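Local coordinates for protein putative sulfatase yidJ (Bacteroides fragilis, PDB 2QZU) that is probably an arylsulfatase, hydrolysing sulfate esters with the help of a bound metal ion, although its natural substrate is not established, at residues Gly86-Gly91 and Val398-Phe403; Ser92-Asn97 and Trp133-Pro138; Asp327-Glu332 and Thr422-Ala427; Trp468-Lys471 and Phe476-Tyr479. One frame throughout, in Å; residues are numbered along the deposited sequence.

Overall arrangement
Contacts 1, 3 and 4 lie around the four-stranded antiparallel sheet near the C-terminus, whereas contact 2 lies within the large domain, by the serine predicted to become 3-oxoalanine. Contact 1 joins helix 89-92 to edge strand 399-404. Contact 3 sets residues 327-332 on inner strand 421-428, and contact 4 folds the C-terminal tail back on helix 455-471. Contact 1 touches the other three, its centre about 11 to 14 Å from theirs; contacts 2 and 4 are farthest apart, about 23 Å between centres. Along the chain contact 2 is nested within the loop closed by contact 1, contacts 1 and 3 interleave, and contact 4 follows last. Contacts 1 and 3 join the large domain to the small sheet.

Contact 1 (Gly86-Gly91 and Val398-Phe403); sequences GMYPIG and VQPYYF
With CG anti to the carbonyl carbon in both Tyr88 (chi1 -69°) and Tyr402 (chi1 -65°), both phenols point toward the other segment and meet, their side chains crossing at roughly a right angle. The rings are nearly parallel but slid so far apart that they hardly overlap: their centroids are 5.8 Å apart. Instead, the Tyr402 hydroxyl lies beside the root of the other ring, with OH 3.6 Å from Tyr88 CG, and a hydrogen bond with NE1 of Trp468 fixes that oxygen. Pro89 lies over a face of the Tyr402 ring in a CH-pi contact, CG 3.7 Å from the ring centroid and only 20° off the normal. Strand 399-404 is an edge of the four-stranded antiparallel sheet found in the C-terminal part of sulfatases, and helix 89-92, for which Tyr88 is the N-cap residue, packs against it from the large domain. Two residues earlier on the strand, Pro400 CG lies 3.8 Å from Tyr88 CE1. The phenol end is tied through one water, which accepts from Tyr88 OH (2.8 Å) and donates to Gln399 OE1 (2.7 Å); the amide nitrogen of Gln399 is held by Asp360 OD2 and Met355 O.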
loop_
_atom_site.group_PDB
_atom_site.type_symbol
_atom_site.label_atom_id
_atom_site.label_comp_id
_atom_site.label_asym_id
_atom_site.label_seq_id
_atom_site.Cartn_x
_atom_site.Cartn_y
_atom_site.Cartn_z
ATOM N N GLY A 86 10.593 -11.264 30.747
ATOM C CA GLY A 86 10.499 -12.632 31.227
ATOM C C GLY A 86 9.216 -12.836 32.023
ATOM O O GLY A 86 9.090 -13.795 32.786
HETATM N N MSE A 87 8.260 -11.928 31.844
HETATM C CA MSE A 87 6.979 -12.001 32.543
HETATM C C MSE A 87 5.846 -12.166 31.545
HETATM O O MSE A 87 5.955 -11.745 30.395
HETATM C CB MSE A 87 6.738 -10.728 33.360
HETATM C CG MSE A 87 7.810 -10.444 34.408
HETATM SE SE MSE A 87 7.431 -8.840 35.441
HETATM C CE MSE A 87 8.684 -7.620 34.619
ATOM N N TYR A 88 4.753 -12.782 31.978
ATOM C CA TYR A 88 3.620 -12.944 31.085
ATOM C C TYR A 88 2.981 -11.549 30.935
ATOM O O TYR A 88 3.292 -10.645 31.709
ATOM C CB TYR A 88 2.722 -14.059 31.637
ATOM C CG TYR A 88 3.438 -15.399 31.500
ATOM C CD1 TYR A 88 3.638 -15.974 30.240
ATOM C CD2 TYR A 88 4.018 -16.032 32.604
ATOM C CE1 TYR A 88 4.399 -17.134 30.080
ATOM C CE2 TYR A 88 4.784 -17.193 32.456
ATOM C CZ TYR A 88 4.971 -17.737 31.189
ATOM O OH TYR A 88 5.747 -18.868 31.028
ATOM N N PRO A 89 2.094 -11.346 29.941
ATOM C CA PRO A 89 1.474 -10.030 29.717
ATOM C C PRO A 89 0.980 -9.141 30.860
ATOM O O PRO A 89 1.276 -7.944 30.868
ATOM C CB PRO A 89 0.386 -10.324 28.677
ATOM C CG PRO A 89 0.071 -11.757 28.885
ATOM C CD PRO A 89 1.409 -12.384 29.151
ATOM N N ILE A 90 0.241 -9.687 31.815
ATOM C CA ILE A 90 -0.245 -8.856 32.910
ATOM C C ILE A 90 0.921 -8.220 33.665
ATOM O O ILE A 90 0.903 -7.022 33.965
ATOM C CB ILE A 90 -1.115 -9.669 33.890
ATOM C CG1 ILE A 90 -2.263 -10.336 33.126
ATOM C CG2 ILE A 90 -1.668 -8.753 34.979
ATOM C CD1 ILE A 90 -3.116 -9.364 32.323
ATOM N N GLY A 91 1.941 -9.027 33.944
ATOM C CA GLY A 91 3.108 -8.538 34.658
ATOM C C GLY A 91 4.015 -7.632 33.846
ATOM O O GLY A 91 4.572 -6.672 34.376
ATOM N N VAL A 398 3.980 -27.460 28.902
ATOM C CA VAL A 398 2.760 -26.922 28.321
ATOM C C VAL A 398 2.913 -25.406 28.348
ATOM O O VAL A 398 3.301 -24.834 29.372
ATOM C CB VAL A 398 1.519 -27.338 29.144
ATOM C CG1 VAL A 398 0.276 -26.648 28.603
ATOM C CG2 VAL A 398 1.352 -28.853 29.096
ATOM N N GLN A 399 2.627 -24.763 27.223
ATOM C CA GLN A 399 2.752 -23.313 27.118
ATOM C C GLN A 399 1.390 -22.637 27.085
ATOM O O GLN A 399 0.423 -23.188 26.555
ATOM C CB GLN A 399 3.532 -22.940 25.853
ATOM C CG GLN A 399 4.988 -23.390 25.841
ATOM C CD GLN A 399 5.879 -22.543 26.733
ATOM O OE1 GLN A 399 5.416 -21.611 27.391
ATOM N NE2 GLN A 399 7.170 -22.861 26.751
ATOM N N PRO A 400 1.297 -21.424 27.646
ATOM C CA PRO A 400 0.037 -20.677 27.672
ATOM C C PRO A 400 -0.250 -19.920 26.374
ATOM O O PRO A 400 0.614 -19.804 25.502
ATOM C CB PRO A 400 0.244 -19.719 28.838
ATOM C CG PRO A 400 1.708 -19.386 28.711
ATOM C CD PRO A 400 2.329 -20.742 28.455
ATOM N N TYR A 401 -1.483 -19.433 26.253
ATOM C CA TYR A 401 -1.908 -18.623 25.113
ATOM C C TYR A 401 -2.601 -17.400 25.701
ATOM O O TYR A 401 -3.340 -17.517 26.680
ATOM C CB TYR A 401 -2.900 -19.353 24.208
ATOM C CG TYR A 401 -3.568 -18.402 23.235
ATOM C CD1 TYR A 401 -2.839 -17.801 22.207
ATOM C CD2 TYR A 401 -4.901 -18.033 23.394
ATOM C CE1 TYR A 401 -3.421 -16.851 21.367
ATOM C CE2 TYR A 401 -5.493 -17.081 22.561
ATOM C CZ TYR A 401 -4.746 -16.495 21.553
ATOM O OH TYR A 401 -5.318 -15.542 20.734
ATOM N N TYR A 402 -2.389 -16.236 25.097
ATOM C CA TYR A 402 -2.992 -15.008 25.603
ATOM C C TYR A 402 -3.569 -14.048 24.577
ATOM O O TYR A 402 -3.090 -13.938 23.451
ATOM C CB TYR A 402 -1.953 -14.171 26.367
ATOM C CG TYR A 402 -1.416 -14.771 27.629
ATOM C CD1 TYR A 402 -2.070 -14.579 28.848
ATOM C CD2 TYR A 402 -0.253 -15.538 27.613
ATOM C CE1 TYR A 402 -1.575 -15.138 30.016
ATOM C CE2 TYR A 402 0.249 -16.102 28.776
ATOM C CZ TYR A 402 -0.420 -15.899 29.973
ATOM O OH TYR A 402 0.052 -16.478 31.124
ATOM N N PHE A 403 -4.607 -13.350 25.022
ATOM C CA PHE A 403 -5.212 -12.244 24.306
ATOM C C PHE A 403 -5.817 -11.438 25.440
ATOM O O PHE A 403 -6.699 -11.921 26.151
ATOM C CB PHE A 403 -6.335 -12.582 23.332
ATOM C CG PHE A 403 -6.980 -11.341 22.778
ATOM C CD1 PHE A 403 -6.246 -10.480 21.962
ATOM C CD2 PHE A 403 -8.249 -10.945 23.195
ATOM C CE1 PHE A 403 -6.759 -9.239 21.581
ATOM C CE2 PHE A 403 -8.769 -9.708 22.821
ATOM C CZ PHE A 403 -8.021 -8.850 22.012
HETATM O O HOH W 1 6.645 -19.411 28.479
#

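Contact 2 (Ser92-Asn97 and Trp133-Pro138)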
loop_
_atom_site.group_PDB
_atom_site.type_symbol
_atom_site.label_atom_id
_atom_site.label_comp_id
_atom_site.label_asym_id
_atom_site.label_seq_id
_atom_site.Cartn_x
_atom_site.Cartn_y
_atom_site.Cartn_z
ATOM N N SER A 92 4.164 -7.927 32.558
ATOM C CA SER A 92 5.019 -7.123 31.686
ATOM C C SER A 92 4.367 -5.776 31.402
ATOM O O SER A 92 5.044 -4.817 31.030
ATOM C CB SER A 92 5.253 -7.844 30.358
ATOM O OG SER A 92 4.121 -7.700 29.511
ATOM N N LYS A 93 3.046 -5.728 31.571
ATOM C CA LYS A 93 2.241 -4.533 31.337
ATOM C C LYS A 93 1.977 -4.239 29.859
ATOM O O LYS A 93 1.182 -3.361 29.534
ATOM C CB LYS A 93 2.884 -3.312 32.008
ATOM C CG LYS A 93 2.857 -3.383 33.523
ATOM C CD LYS A 93 3.536 -2.182 34.155
ATOM C CE LYS A 93 3.510 -2.283 35.672
ATOM N NZ LYS A 93 4.178 -3.525 36.142
ATOM N N VAL A 94 2.636 -4.975 28.968
ATOM C CA VAL A 94 2.449 -4.774 27.533
ATOM C C VAL A 94 1.356 -5.735 27.067
ATOM O O VAL A 94 1.619 -6.821 26.545
ATOM C CB VAL A 94 3.759 -5.030 26.758
ATOM C CG1 VAL A 94 3.600 -4.570 25.312
ATOM C CG2 VAL A 94 4.905 -4.280 27.429
ATOM N N THR A 95 0.115 -5.298 27.258
ATOM C CA THR A 95 -1.067 -6.094 26.946
ATOM C C THR A 95 -1.601 -5.983 25.524
ATOM O O THR A 95 -2.499 -6.732 25.136
ATOM C CB THR A 95 -2.190 -5.732 27.912
ATOM O OG1 THR A 95 -2.420 -4.320 27.847
ATOM C CG2 THR A 95 -1.807 -6.106 29.338
ATOM N N GLY A 96 -1.058 -5.043 24.761
ATOM C CA GLY A 96 -1.473 -4.854 23.384
ATOM C C GLY A 96 -0.331 -4.166 22.664
ATOM O O GLY A 96 0.724 -3.961 23.260
ATOM N N ASN A 97 -0.516 -3.825 21.392
ATOM C CA ASN A 97 0.534 -3.134 20.646
ATOM C C ASN A 97 0.704 -1.735 21.203
ATOM O O ASN A 97 -0.253 -1.127 21.689
ATOM C CB ASN A 97 0.170 -3.002 19.162
ATOM C CG ASN A 97 0.492 -4.246 18.360
ATOM O OD1 ASN A 97 -0.275 -4.643 17.483
ATOM N ND2 ASN A 97 1.630 -4.861 18.649
ATOM N N TRP A 133 12.056 -1.959 17.852
ATOM C CA TRP A 133 11.947 -2.083 19.311
ATOM C C TRP A 133 10.477 -2.284 19.698
ATOM O O TRP A 133 10.122 -3.235 20.400
ATOM C CB TRP A 133 12.502 -0.801 19.949
ATOM C CG TRP A 133 12.419 -0.703 21.445
ATOM C CD1 TRP A 133 11.784 0.270 22.166
ATOM C CD2 TRP A 133 13.056 -1.560 22.402
ATOM N NE1 TRP A 133 11.992 0.075 23.514
ATOM C CE2 TRP A 133 12.771 -1.042 23.686
ATOM C CE3 TRP A 133 13.845 -2.715 22.299
ATOM C CZ2 TRP A 133 13.245 -1.637 24.862
ATOM C CZ3 TRP A 133 14.321 -3.312 23.473
ATOM C CH2 TRP A 133 14.015 -2.768 24.737
ATOM N N HIS A 134 9.634 -1.368 19.225
ATOM C CA HIS A 134 8.189 -1.372 19.450
ATOM C C HIS A 134 7.749 -1.627 20.895
ATOM O O HIS A 134 6.851 -2.430 21.138
ATOM C CB HIS A 134 7.510 -2.399 18.533
ATOM C CG HIS A 134 6.064 -2.103 18.266
ATOM N ND1 HIS A 134 5.216 -3.013 17.666
ATOM C CD2 HIS A 134 5.318 -1.000 18.505
ATOM C CE1 HIS A 134 4.015 -2.479 17.548
ATOM N NE2 HIS A 134 4.048 -1.256 18.049
ATOM N N LEU A 135 8.380 -0.947 21.848
ATOM C CA LEU A 135 8.013 -1.118 23.249
ATOM C C LEU A 135 7.786 0.211 23.975
ATOM O O LEU A 135 7.718 0.251 25.205
ATOM C CB LEU A 135 9.078 -1.952 23.975
ATOM C CG LEU A 135 8.984 -3.461 23.713
ATOM C CD1 LEU A 135 10.245 -4.151 24.215
ATOM C CD2 LEU A 135 7.737 -4.025 24.402
ATOM N N ASP A 136 7.659 1.293 23.209
ATOM C CA ASP A 136 7.414 2.620 23.782
ATOM C C ASP A 136 6.072 3.190 23.310
ATOM O O ASP A 136 5.727 3.097 22.132
ATOM C CB ASP A 136 8.534 3.593 23.392
ATOM C CG ASP A 136 9.891 3.163 23.916
ATOM O OD1 ASP A 136 10.016 2.914 25.133
ATOM O OD2 ASP A 136 10.835 3.079 23.107
ATOM N N ALA A 137 5.321 3.782 24.236
ATOM C CA ALA A 137 4.026 4.384 23.915
ATOM C C ALA A 137 4.224 5.762 23.276
ATOM O O ALA A 137 4.914 6.619 23.826
ATOM C CB ALA A 137 3.183 4.516 25.186
ATOM N N PRO A 138 3.623 5.995 22.100
ATOM C CA PRO A 138 3.792 7.306 21.465
ATOM C C PRO A 138 3.079 8.402 22.263
ATOM O O PRO A 138 2.097 8.134 22.954
ATOM C CB PRO A 138 3.158 7.111 20.084
ATOM C CG PRO A 138 3.249 5.618 19.850
ATOM C CD PRO A 138 2.905 5.064 21.211
#
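The probable active-site region of the sulfatase fold brings these two loops together: residues 133-138 follow strand 126-130 and begin with the Trp-His-Leu sequence that recurs in this family, while residues 92-97 leave the short helix 89-92. His134 meets the side chain of Asn97, whose CG lies 4.0 Å from His134 CE1. The amide and imidazole planes are turned only 22° apart. A chi1 of -156°, with CG opposite the backbone nitrogen, brings the end of the His134 ring toward Asn97; ND1 is hydrogen-bonded to Ser76 OG, and NE2 to the carbonyl oxygen of Cys98. Both ring nitrogens thus have partners, which fix the rotation of the ring. The second touch is apolar and looser, Val94 CG2 against Leu135 CD2 at 4.2 Å, the two branched chains crossing at about a right angle. Val94 also packs on Ser77 of helix 76-85. It is the centre of an inverse gamma turn, and an ST turn closes on its own nitrogen: Ser92 OG accepts from Val94 N at 3.2 Å, with an N-H...O angle of 157°. Ser76, a serine in this model, is predicted to be converted to 3-oxoalanine, and a histidine bonded at that position is consistent with the formylglycine-centred active site of sulfatases.

Contact 3 (Asp327-Glu332 and Thr422-Ala427); sequences DIFYEE and TYAVHA
Phe329 and Thr422 mark the closest backbone approach, with CA atoms 7.7 Å apart where the irregular chain leading into helix 331-334 passes over strand 421-428, an inner strand of the antiparallel sheet. The alternation of the strand points Thr422 and Ala424 toward this chain, while Tyr423 between them points away and packs on helix 455-471. Phe329 holds its ring in the crowded position between backbone nitrogen and carbonyl carbon (chi1 45°), which lays CD1 4.2 Å from Ala424 CB; the side chain also packs on Ile436 and Phe438 of the neighbouring strand 431-439. One face of its ring is taken by Ile328 CD1, 3.6 Å above the plane near the rim. Thr422 turns its methyl to the loop, CG2 standing 4.1 Å from Phe329 O. Its hydroxyl does not meet Glu331 directly, for Glu331 OE1 and Thr422 OG1 are 4.1 Å apart, but one water joins them, probably donating to Glu331 OE1 at 2.6 Å and hydrogen-bonded to Thr422 OG1 at 2.7 Å. A bend at chi2 (-63°) places OE1 of Glu331 beside this water, and its other oxygen, OE2, forms a salt bridge with Arg417, a charge that would probably favour the ionised carboxylate. Here the loop before helix 331-334 is seated on one face of the four-stranded antiparallel sheet of the C-terminal part of the sulfatase fold.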
loop_
_atom_site.group_PDB
_atom_site.type_symbol
_atom_site.label_atom_id
_atom_site.label_comp_id
_atom_site.label_asym_id
_atom_site.label_seq_id
_atom_site.Cartn_x
_atom_site.Cartn_y
_atom_site.Cartn_z
ATOM N N ASP A 327 -2.444 -12.693 16.178
ATOM C CA ASP A 327 -3.135 -12.397 17.428
ATOM C C ASP A 327 -4.237 -13.448 17.663
ATOM O O ASP A 327 -5.354 -13.111 18.056
ATOM C CB ASP A 327 -3.767 -10.998 17.394
ATOM C CG ASP A 327 -4.074 -10.476 18.803
ATOM O OD1 ASP A 327 -3.883 -11.235 19.757
ATOM O OD2 ASP A 327 -4.496 -9.313 18.964
ATOM N N ILE A 328 -3.901 -14.714 17.434
ATOM C CA ILE A 328 -4.856 -15.803 17.605
ATOM C C ILE A 328 -4.141 -17.118 17.913
ATOM O O ILE A 328 -2.954 -17.275 17.626
ATOM C CB ILE A 328 -5.732 -15.946 16.338
ATOM C CG1 ILE A 328 -6.887 -16.908 16.603
ATOM C CG2 ILE A 328 -4.887 -16.423 15.167
ATOM C CD1 ILE A 328 -7.925 -16.367 17.564
ATOM N N PHE A 329 -4.873 -18.065 18.482
ATOM C CA PHE A 329 -4.305 -19.342 18.894
ATOM C C PHE A 329 -3.936 -20.365 17.825
ATOM O O PHE A 329 -3.288 -21.365 18.135
ATOM C CB PHE A 329 -5.235 -19.996 19.914
ATOM C CG PHE A 329 -6.678 -19.945 19.521
ATOM C CD1 PHE A 329 -7.557 -19.084 20.173
ATOM C CD2 PHE A 329 -7.149 -20.719 18.465
ATOM C CE1 PHE A 329 -8.891 -18.997 19.776
ATOM C CE2 PHE A 329 -8.479 -20.638 18.059
ATOM C CZ PHE A 329 -9.350 -19.775 18.716
ATOM N N TYR A 330 -4.339 -20.135 16.581
ATOM C CA TYR A 330 -4.019 -21.075 15.509
ATOM C C TYR A 330 -2.511 -21.265 15.331
ATOM O O TYR A 330 -1.726 -20.329 15.517
ATOM C CB TYR A 330 -4.648 -20.607 14.193
ATOM C CG TYR A 330 -6.156 -20.730 14.169
ATOM C CD1 TYR A 330 -6.773 -21.975 14.333
ATOM C CD2 TYR A 330 -6.966 -19.613 13.977
ATOM C CE1 TYR A 330 -8.163 -22.103 14.307
ATOM C CE2 TYR A 330 -8.359 -19.728 13.945
ATOM C CZ TYR A 330 -8.948 -20.979 14.112
ATOM O OH TYR A 330 -10.321 -21.102 14.093
ATOM N N GLU A 331 -2.119 -22.484 14.967
ATOM C CA GLU A 331 -0.714 -22.822 14.762
ATOM C C GLU A 331 0.068 -21.868 13.850
ATOM O O GLU A 331 1.200 -21.516 14.163
ATOM C CB GLU A 331 -0.588 -24.240 14.199
ATOM C CG GLU A 331 -0.887 -25.352 15.187
ATOM C CD GLU A 331 0.086 -25.371 16.343
ATOM O OE1 GLU A 331 -0.264 -24.851 17.421
ATOM O OE2 GLU A 331 1.205 -25.899 16.166
ATOM N N GLU A 332 -0.522 -21.459 12.726
ATOM C CA GLU A 332 0.190 -20.574 11.800
ATOM C C GLU A 332 0.526 -19.225 12.437
ATOM O O GLU A 332 1.413 -18.509 11.972
ATOM C CB GLU A 332 -0.620 -20.350 10.516
ATOM C CG GLU A 332 -1.918 -19.589 10.720
ATOM C CD GLU A 332 -3.102 -20.495 10.999
ATOM O OE1 GLU A 332 -2.897 -21.643 11.447
ATOM O OE2 GLU A 332 -4.249 -20.052 10.777
ATOM N N THR A 422 -4.713 -27.883 21.761
ATOM C CA THR A 422 -4.680 -26.436 21.923
ATOM C C THR A 422 -6.045 -26.148 22.540
ATOM O O THR A 422 -7.081 -26.421 21.929
ATOM C CB THR A 422 -4.536 -25.681 20.588
ATOM O OG1 THR A 422 -3.243 -25.944 20.032
ATOM C CG2 THR A 422 -4.675 -24.174 20.811
ATOM N N TYR A 423 -6.035 -25.636 23.766
ATOM C CA TYR A 423 -7.260 -25.330 24.501
ATOM C C TYR A 423 -7.309 -23.848 24.826
ATOM O O TYR A 423 -6.296 -23.252 25.183
ATOM C CB TYR A 423 -7.290 -26.137 25.805
ATOM C CG TYR A 423 -8.466 -25.840 26.712
ATOM C CD1 TYR A 423 -9.737 -26.332 26.422
ATOM C CD2 TYR A 423 -8.303 -25.068 27.863
ATOM C CE1 TYR A 423 -10.819 -26.063 27.258
ATOM C CE2 TYR A 423 -9.379 -24.795 28.706
ATOM C CZ TYR A 423 -10.633 -25.297 28.395
ATOM O OH TYR A 423 -11.700 -25.029 29.217
ATOM N N ALA A 424 -8.485 -23.249 24.691
ATOM C CA ALA A 424 -8.631 -21.838 25.005
ATOM C C ALA A 424 -10.044 -21.519 25.458
ATOM O O ALA A 424 -11.008 -22.144 25.015
ATOM C CB ALA A 424 -8.276 -20.994 23.796
ATOM N N VAL A 425 -10.155 -20.556 26.365
ATOM C CA VAL A 425 -11.455 -20.117 26.845
ATOM C C VAL A 425 -11.518 -18.614 26.646
ATOM O O VAL A 425 -10.498 -17.920 26.732
ATOM C CB VAL A 425 -11.684 -20.438 28.350
ATOM C CG1 VAL A 425 -11.594 -21.939 28.584
ATOM C CG2 VAL A 425 -10.682 -19.691 29.218
ATOM N N HIS A 426 -12.705 -18.112 26.347
ATOM C CA HIS A 426 -12.874 -16.684 26.165
ATOM C C HIS A 426 -13.797 -16.163 27.247
ATOM O O HIS A 426 -14.710 -16.860 27.686
ATOM C CB HIS A 426 -13.463 -16.366 24.788
ATOM C CG HIS A 426 -13.637 -14.901 24.540
ATOM N ND1 HIS A 426 -14.773 -14.210 24.907
ATOM C CD2 HIS A 426 -12.794 -13.981 24.013
ATOM C CE1 HIS A 426 -14.623 -12.931 24.617
ATOM N NE2 HIS A 426 -13.430 -12.766 24.073
ATOM N N ALA A 427 -13.540 -14.939 27.688
ATOM C CA ALA A 427 -14.365 -14.326 28.714
ATOM C C ALA A 427 -14.697 -12.905 28.303
ATOM O O ALA A 427 -13.912 -12.235 27.632
ATOM C CB ALA A 427 -13.632 -14.316 30.053
HETATM O O HOH W 2 -2.659 -24.095 18.130
#

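Contact 4 (Trp468-Lys471 and Phe476-Tyr479)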
loop_
_atom_site.group_PDB
_atom_site.type_symbol
_atom_site.label_atom_id
_atom_site.label_comp_id
_atom_site.label_asym_id
_atom_site.label_seq_id
_atom_site.Cartn_x
_atom_site.Cartn_y
_atom_site.Cartn_z
ATOM N N TRP A 468 -2.607 -22.508 36.340
ATOM C CA TRP A 468 -1.601 -21.714 35.640
ATOM C C TRP A 468 -1.825 -20.222 35.863
ATOM O O TRP A 468 -0.888 -19.478 36.153
ATOM C CB TRP A 468 -1.628 -22.012 34.131
ATOM C CG TRP A 468 -0.793 -21.050 33.330
ATOM C CD1 TRP A 468 -1.227 -19.944 32.658
ATOM C CD2 TRP A 468 0.632 -21.061 33.203
ATOM N NE1 TRP A 468 -0.160 -19.261 32.123
ATOM C CE2 TRP A 468 0.994 -19.925 32.442
ATOM C CE3 TRP A 468 1.640 -21.919 33.661
ATOM C CZ2 TRP A 468 2.323 -19.628 32.128
ATOM C CZ3 TRP A 468 2.966 -21.620 33.348
ATOM C CH2 TRP A 468 3.292 -20.485 32.589
ATOM N N LEU A 469 -3.072 -19.785 35.725
ATOM C CA LEU A 469 -3.378 -18.377 35.907
ATOM C C LEU A 469 -3.142 -17.931 37.354
ATOM O O LEU A 469 -2.706 -16.806 37.595
ATOM C CB LEU A 469 -4.816 -18.098 35.455
ATOM C CG LEU A 469 -5.041 -18.401 33.960
ATOM C CD1 LEU A 469 -6.521 -18.318 33.618
ATOM C CD2 LEU A 469 -4.243 -17.414 33.107
ATOM N N GLU A 470 -3.412 -18.810 38.317
ATOM C CA GLU A 470 -3.189 -18.468 39.722
ATOM C C GLU A 470 -1.684 -18.350 39.998
ATOM O O GLU A 470 -1.234 -17.441 40.697
ATOM C CB GLU A 470 -3.818 -19.529 40.637
ATOM C CG GLU A 470 -5.344 -19.597 40.530
ATOM C CD GLU A 470 -5.967 -20.682 41.394
ATOM O OE1 GLU A 470 -5.570 -21.857 41.258
ATOM O OE2 GLU A 470 -6.862 -20.359 42.202
ATOM N N LYS A 471 -0.916 -19.267 39.422
ATOM C CA LYS A 471 0.536 -19.290 39.588
ATOM C C LYS A 471 1.185 -18.018 39.049
ATOM O O LYS A 471 2.165 -17.527 39.614
ATOM C CB LYS A 471 1.113 -20.508 38.863
ATOM C CG LYS A 471 2.614 -20.703 39.005
ATOM C CD LYS A 471 3.036 -22.007 38.334
ATOM C CE LYS A 471 4.525 -22.284 38.505
ATOM N NZ LYS A 471 5.374 -21.298 37.784
ATOM N N PHE A 476 -7.565 -13.249 35.661
ATOM C CA PHE A 476 -8.452 -14.046 34.808
ATOM C C PHE A 476 -8.751 -15.407 35.462
ATOM O O PHE A 476 -9.778 -16.036 35.185
ATOM C CB PHE A 476 -7.784 -14.225 33.430
ATOM C CG PHE A 476 -8.724 -14.645 32.329
ATOM C CD1 PHE A 476 -9.206 -15.950 32.254
ATOM C CD2 PHE A 476 -9.076 -13.741 31.326
ATOM C CE1 PHE A 476 -10.015 -16.350 31.191
ATOM C CE2 PHE A 476 -9.884 -14.131 30.261
ATOM C CZ PHE A 476 -10.352 -15.435 30.190
ATOM N N ALA A 477 -7.859 -15.850 36.343
ATOM C CA ALA A 477 -8.034 -17.126 37.035
ATOM C C ALA A 477 -9.373 -17.204 37.766
ATOM O O ALA A 477 -9.984 -18.268 37.844
ATOM C CB ALA A 477 -6.897 -17.335 38.029
ATOM N N GLN A 478 -9.822 -16.075 38.304
ATOM C CA GLN A 478 -11.079 -16.022 39.049
ATOM C C GLN A 478 -12.339 -16.268 38.218
ATOM O O GLN A 478 -13.405 -16.534 38.775
ATOM C CB GLN A 478 -11.198 -14.673 39.761
ATOM C CG GLN A 478 -10.195 -14.493 40.889
ATOM C CD GLN A 478 -10.524 -15.356 42.087
ATOM O OE1 GLN A 478 -11.550 -15.163 42.742
ATOM N NE2 GLN A 478 -9.663 -16.320 42.379
ATOM N N TYR A 479 -12.217 -16.193 36.894
ATOM C CA TYR A 479 -13.372 -16.391 36.023
ATOM C C TYR A 479 -13.683 -17.863 35.768
ATOM O O TYR A 479 -14.802 -18.211 35.396
ATOM C CB TYR A 479 -13.177 -15.682 34.676
ATOM C CG TYR A 479 -12.634 -14.271 34.756
ATOM C CD1 TYR A 479 -12.866 -13.458 35.869
ATOM C CD2 TYR A 479 -11.885 -13.745 33.704
ATOM C CE1 TYR A 479 -12.355 -12.154 35.927
ATOM C CE2 TYR A 479 -11.376 -12.451 33.751
ATOM C CZ TYR A 479 -11.608 -11.663 34.864
ATOM O OH TYR A 479 -11.051 -10.402 34.923
#
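Leu469 and Ala477 lead the apolar packing between the end of helix 455-471 and the 3-10 segment that follows it. Leu469 CB and Ala477 CB are 3.4 Å apart, tighter than ordinary van der Waals contact, and the two CA atoms 5.0 Å. The Leu469 branch reaches the preceding residue, CD1 lying 3.8 Å from CD1 of Phe476. Exposed Glu470 adds only its aliphatic part, CG 3.7 Å from Ala477 CB, with the rest of the chain extended beyond. Aromatic packing lies within the 3-10 segment: CG anti to the backbone nitrogen (chi1 -162°) swings the Phe476 ring toward the sheet, and Tyr479 CD2 sits 3.5 Å above the centre of one of its faces. The Phe476 ring also packs on strand 421-428, CZ 3.5 Å from Ala427 CB. No hydrogen bond joins the two segments themselves, but Lys466 NZ, earlier on the same helix, bonds to Ala477 O. Tyr479 N donates to Phe476 O at 3.0 Å, and Phe476 N is held by Asp474 OD2. The tail thereby folds back beside the helix that packs on the antiparallel sheet, a helix-on-sheet layer characteristic of the C-terminal subdomain of sulfatases.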